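Local coordinates for 11R-lipoxygenase (Gersemia fruticosa, PDB 3VF1), which probably inserts molecular oxygen into polyunsaturated fatty acids as a calcium-regulated lipoxygenase with a non-heme iron centre, at residues A[343-351]-A[361-372]. Sequence-based numbering, arbitrary orientation.
Sequences DIIPIAIQL and IWTPLKDTEWDW
Trp372, in the first turn of helix 369-410, lays its six-membered ring against Pro346 and Ile349 of strand 344-350. From CB outward, CG is anti to the backbone N (chi1 178°), a torsion that carries the far end of the indole up to the strand. Pro364 CD, a neighbour in the same segment, sits over one face of the indole, 3.5 Å above its plane and nearer the periphery than the centre. On the six-membered ring, CZ2 packs 3.8 Å from Pro346 CB, CH2 comes within 3.8 Å of Ile349 CD1, and CZ3 touches the same methyl. NE1 looks elsewhere, to a hydrogen bond with Asp254. With the indole cut back to an alanine, the space between the helix and Pro346 and Ile349 would probably be left unfilled, and Asp254 would lose this donor.

Beside this packing, Ile349 and Trp362 form an antiparallel hydrogen-bonded pair. Trp362 N bonds to Ile349 O at 2.8 Å, and Ile349 N to Trp362 O at 3.0 Å. Trp362 CD1 brings the indole edge to Ile349 O as well, while Leu351 CG sits 3.9 Å from Trp362 NE1. Two backbone bonds thus attach the short outermost strand 361-362 of this lipoxygenase-domain sheet, while mainly apolar contacts hold the start of the long helix, implying that shape and burial, not charge, seat it here.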
loop_
_atom_site.group_PDB
_atom_site.type_symbol
_atom_site.label_atom_id
_atom_site.label_comp_id
_atom_site.label_asym_id
_atom_site.label_seq_id
_atom_site.Cartn_x
_atom_site.Cartn_y
_atom_site.Cartn_z
ATOM N N ASP A 343 -2.478 4.336 29.168
ATOM C CA ASP A 343 -1.925 3.094 28.635
ATOM C C ASP A 343 -2.989 2.008 28.671
ATOM O O ASP A 343 -3.727 1.895 29.649
ATOM C CB ASP A 343 -0.721 2.632 29.458
ATOM C CG ASP A 343 0.487 3.532 29.286
ATOM O OD1 ASP A 343 0.595 4.194 28.231
ATOM O OD2 ASP A 343 1.334 3.568 30.206
ATOM N N ILE A 344 -3.073 1.210 27.611
ATOM C CA ILE A 344 -3.944 0.042 27.633
ATOM C C ILE A 344 -3.123 -1.211 27.926
ATOM O O ILE A 344 -2.020 -1.380 27.406
ATOM C CB ILE A 344 -4.740 -0.145 26.320
ATOM C CG1 ILE A 344 -3.808 -0.434 25.142
ATOM C CG2 ILE A 344 -5.588 1.085 26.033
ATOM C CD1 ILE A 344 -4.444 -1.301 24.084
ATOM N N ILE A 345 -3.660 -2.078 28.776
ATOM C CA ILE A 345 -2.980 -3.315 29.134
ATOM C C ILE A 345 -3.896 -4.509 28.924
ATOM O O ILE A 345 -5.107 -4.402 29.099
ATOM C CB ILE A 345 -2.537 -3.310 30.608
ATOM C CG1 ILE A 345 -3.719 -2.940 31.512
ATOM C CG2 ILE A 345 -1.381 -2.347 30.811
ATOM C CD1 ILE A 345 -3.449 -3.130 32.988
ATOM N N PRO A 346 -3.315 -5.658 28.552
ATOM C CA PRO A 346 -4.084 -6.900 28.458
ATOM C C PRO A 346 -4.445 -7.399 29.852
ATOM O O PRO A 346 -3.596 -7.373 30.740
ATOM C CB PRO A 346 -3.102 -7.859 27.784
ATOM C CG PRO A 346 -1.762 -7.363 28.204
ATOM C CD PRO A 346 -1.886 -5.870 28.263
ATOM N N ILE A 347 -5.684 -7.837 30.048
ATOM C CA ILE A 347 -6.109 -8.322 31.356
ATOM C C ILE A 347 -6.719 -9.722 31.304
ATOM O O ILE A 347 -6.933 -10.341 32.343
ATOM C CB ILE A 347 -7.118 -7.356 32.009
ATOM C CG1 ILE A 347 -8.369 -7.212 31.137
ATOM C CG2 ILE A 347 -6.472 -6.001 32.241
ATOM C CD1 ILE A 347 -9.480 -6.422 31.798
ATOM N N ALA A 348 -6.990 -10.223 30.103
ATOM C CA ALA A 348 -7.581 -11.549 29.955
ATOM C C ALA A 348 -7.451 -12.050 28.524
ATOM O O ALA A 348 -7.502 -11.267 27.580
ATOM C CB ALA A 348 -9.042 -11.524 30.374
ATOM N N ILE A 349 -7.283 -13.361 28.370
ATOM C CA ILE A 349 -7.140 -13.972 27.053
ATOM C C ILE A 349 -7.778 -15.356 27.009
ATOM O O ILE A 349 -7.635 -16.150 27.935
ATOM C CB ILE A 349 -5.661 -14.111 26.650
ATOM C CG1 ILE A 349 -5.016 -12.734 26.486
ATOM C CG2 ILE A 349 -5.534 -14.909 25.357
ATOM C CD1 ILE A 349 -3.517 -12.789 26.248
ATOM N N GLN A 350 -8.483 -15.636 25.919
ATOM C CA GLN A 350 -9.046 -16.958 25.673
ATOM C C GLN A 350 -8.600 -17.409 24.288
ATOM O O GLN A 350 -8.864 -16.730 23.302
ATOM C CB GLN A 350 -10.572 -16.907 25.762
ATOM C CG GLN A 350 -11.258 -18.257 25.648
ATOM C CD GLN A 350 -12.764 -18.153 25.792
ATOM O OE1 GLN A 350 -13.284 -17.966 26.893
ATOM N NE2 GLN A 350 -13.477 -18.268 24.676
ATOM N N LEU A 351 -7.922 -18.549 24.213
ATOM C CA LEU A 351 -7.256 -18.961 22.978
ATOM C C LEU A 351 -8.226 -19.383 21.874
ATOM O O LEU A 351 -7.997 -19.092 20.701
ATOM C CB LEU A 351 -6.255 -20.085 23.258
ATOM C CG LEU A 351 -5.123 -19.733 24.228
ATOM C CD1 LEU A 351 -4.179 -20.916 24.397
ATOM C CD2 LEU A 351 -4.359 -18.502 23.759
ATOM N N ILE A 361 -9.802 -19.202 30.569
ATOM C CA ILE A 361 -9.436 -17.796 30.483
ATOM C C ILE A 361 -8.128 -17.550 31.230
ATOM O O ILE A 361 -8.017 -17.845 32.420
ATOM C CB ILE A 361 -10.540 -16.894 31.058
ATOM C CG1 ILE A 361 -11.818 -17.056 30.232
ATOM C CG2 ILE A 361 -10.086 -15.442 31.069
ATOM C CD1 ILE A 361 -12.988 -16.237 30.724
ATOM N N TRP A 362 -7.143 -17.011 30.517
ATOM C CA TRP A 362 -5.834 -16.731 31.090
ATOM C C TRP A 362 -5.786 -15.297 31.595
ATOM O O TRP A 362 -6.393 -14.404 31.012
ATOM C CB TRP A 362 -4.738 -16.957 30.049
ATOM C CG TRP A 362 -4.797 -18.310 29.417
ATOM C CD1 TRP A 362 -5.582 -18.691 28.367
ATOM C CD2 TRP A 362 -4.043 -19.467 29.793
ATOM N NE1 TRP A 362 -5.363 -20.013 28.066
ATOM C CE2 TRP A 362 -4.420 -20.512 28.926
ATOM C CE3 TRP A 362 -3.083 -19.722 30.776
ATOM C CZ2 TRP A 362 -3.874 -21.790 29.014
ATOM C CZ3 TRP A 362 -2.543 -20.991 30.861
ATOM C CH2 TRP A 362 -2.939 -22.009 29.986
ATOM N N THR A 363 -5.056 -15.085 32.682
ATOM C CA THR A 363 -5.038 -13.794 33.354
ATOM C C THR A 363 -3.778 -13.665 34.207
ATOM O O THR A 363 -3.417 -14.594 34.927
ATOM C CB THR A 363 -6.291 -13.645 34.241
ATOM O OG1 THR A 363 -7.382 -13.154 33.452
ATOM C CG2 THR A 363 -6.051 -12.703 35.373
ATOM N N PRO A 364 -3.100 -12.508 34.132
ATOM C CA PRO A 364 -1.838 -12.328 34.861
ATOM C C PRO A 364 -2.029 -12.323 36.375
ATOM O O PRO A 364 -1.078 -12.526 37.123
ATOM C CB PRO A 364 -1.344 -10.963 34.374
ATOM C CG PRO A 364 -2.579 -10.238 33.970
ATOM C CD PRO A 364 -3.502 -11.283 33.419
ATOM N N LEU A 365 -3.260 -12.076 36.807
ATOM C CA LEU A 365 -3.631 -12.135 38.217
ATOM C C LEU A 365 -3.737 -13.564 38.758
ATOM O O LEU A 365 -3.323 -13.833 39.887
ATOM C CB LEU A 365 -4.970 -11.424 38.413
ATOM C CG LEU A 365 -5.375 -11.081 39.845
ATOM C CD1 LEU A 365 -4.455 -10.017 40.418
ATOM C CD2 LEU A 365 -6.825 -10.620 39.880
ATOM N N LYS A 366 -4.284 -14.474 37.956
ATOM C CA LYS A 366 -4.606 -15.820 38.423
ATOM C C LYS A 366 -3.651 -16.880 37.879
ATOM O O LYS A 366 -3.614 -18.004 38.379
ATOM C CB LYS A 366 -6.036 -16.192 38.016
ATOM C CG LYS A 366 -7.118 -15.340 38.661
ATOM C CD LYS A 366 -7.112 -15.478 40.174
ATOM C CE LYS A 366 -8.234 -14.678 40.811
ATOM N NZ LYS A 366 -8.178 -14.730 42.297
ATOM N N ASP A 367 -2.884 -16.528 36.852
ATOM C CA ASP A 367 -2.003 -17.492 36.203
ATOM C C ASP A 367 -0.536 -17.204 36.486
ATOM O O ASP A 367 -0.174 -16.104 36.904
ATOM C CB ASP A 367 -2.244 -17.505 34.694
ATOM C CG ASP A 367 -3.591 -18.091 34.326
ATOM O OD1 ASP A 367 -3.673 -19.322 34.148
ATOM O OD2 ASP A 367 -4.570 -17.325 34.217
ATOM N N THR A 368 0.305 -18.204 36.246
ATOM C CA THR A 368 1.738 -18.055 36.447
ATOM C C THR A 368 2.282 -17.073 35.421
ATOM O O THR A 368 1.620 -16.768 34.428
ATOM C CB THR A 368 2.476 -19.397 36.301
ATOM O OG1 THR A 368 2.394 -19.849 34.945
ATOM C CG2 THR A 368 1.877 -20.452 37.227
ATOM N N GLU A 369 3.491 -16.579 35.661
ATOM C CA GLU A 369 4.090 -15.581 34.789
ATOM C C GLU A 369 4.441 -16.174 33.427
ATOM O O GLU A 369 4.246 -15.531 32.396
ATOM C CB GLU A 369 5.326 -14.975 35.456
ATOM C CG GLU A 369 5.010 -14.267 36.763
ATOM C CD GLU A 369 6.221 -13.612 37.386
ATOM O OE1 GLU A 369 7.323 -13.717 36.807
ATOM O OE2 GLU A 369 6.069 -12.987 38.457
ATOM N N TRP A 370 4.947 -17.402 33.421
ATOM C CA TRP A 370 5.274 -18.076 32.169
ATOM C C TRP A 370 4.012 -18.397 31.374
ATOM O O TRP A 370 3.997 -18.273 30.151
ATOM C CB TRP A 370 6.076 -19.353 32.430
ATOM C CG TRP A 370 7.530 -19.096 32.696
ATOM C CD1 TRP A 370 8.222 -19.387 33.835
ATOM C CD2 TRP A 370 8.471 -18.485 31.802
ATOM N NE1 TRP A 370 9.534 -19.000 33.704
ATOM C CE2 TRP A 370 9.712 -18.444 32.466
ATOM C CE3 TRP A 370 8.381 -17.971 30.505
ATOM C CZ2 TRP A 370 10.856 -17.909 31.876
ATOM C CZ3 TRP A 370 9.517 -17.442 29.921
ATOM C CH2 TRP A 370 10.739 -17.415 30.607
ATOM N N ASP A 371 2.954 -18.807 32.069
ATOM C CA ASP A 371 1.679 -19.090 31.415
ATOM C C ASP A 371 1.139 -17.836 30.745
ATOM O O ASP A 371 0.684 -17.879 29.606
ATOM C CB ASP A 371 0.651 -19.619 32.422
ATOM C CG ASP A 371 0.651 -21.136 32.522
ATOM O OD1 ASP A 371 1.549 -21.776 31.940
ATOM O OD2 ASP A 371 -0.250 -21.690 33.188
ATOM N N TRP A 372 1.192 -16.718 31.461
ATOM C CA TRP A 372 0.697 -15.455 30.936
ATOM C C TRP A 372 1.471 -15.039 29.688
ATOM O O TRP A 372 0.889 -14.546 28.722
ATOM C CB TRP A 372 0.790 -14.359 31.998
ATOM C CG TRP A 372 0.335 -13.020 31.504
ATOM C CD1 TRP A 372 1.057 -11.864 31.487
ATOM C CD2 TRP A 372 -0.945 -12.705 30.941
ATOM N NE1 TRP A 372 0.304 -10.845 30.955
ATOM C CE2 TRP A 372 -0.928 -11.336 30.611
ATOM C CE3 TRP A 372 -2.102 -13.446 30.687
ATOM C CZ2 TRP A 372 -2.024 -10.692 30.039
ATOM C CZ3 TRP A 372 -3.190 -12.804 30.119
ATOM C CH2 TRP A 372 -3.142 -11.443 29.802
#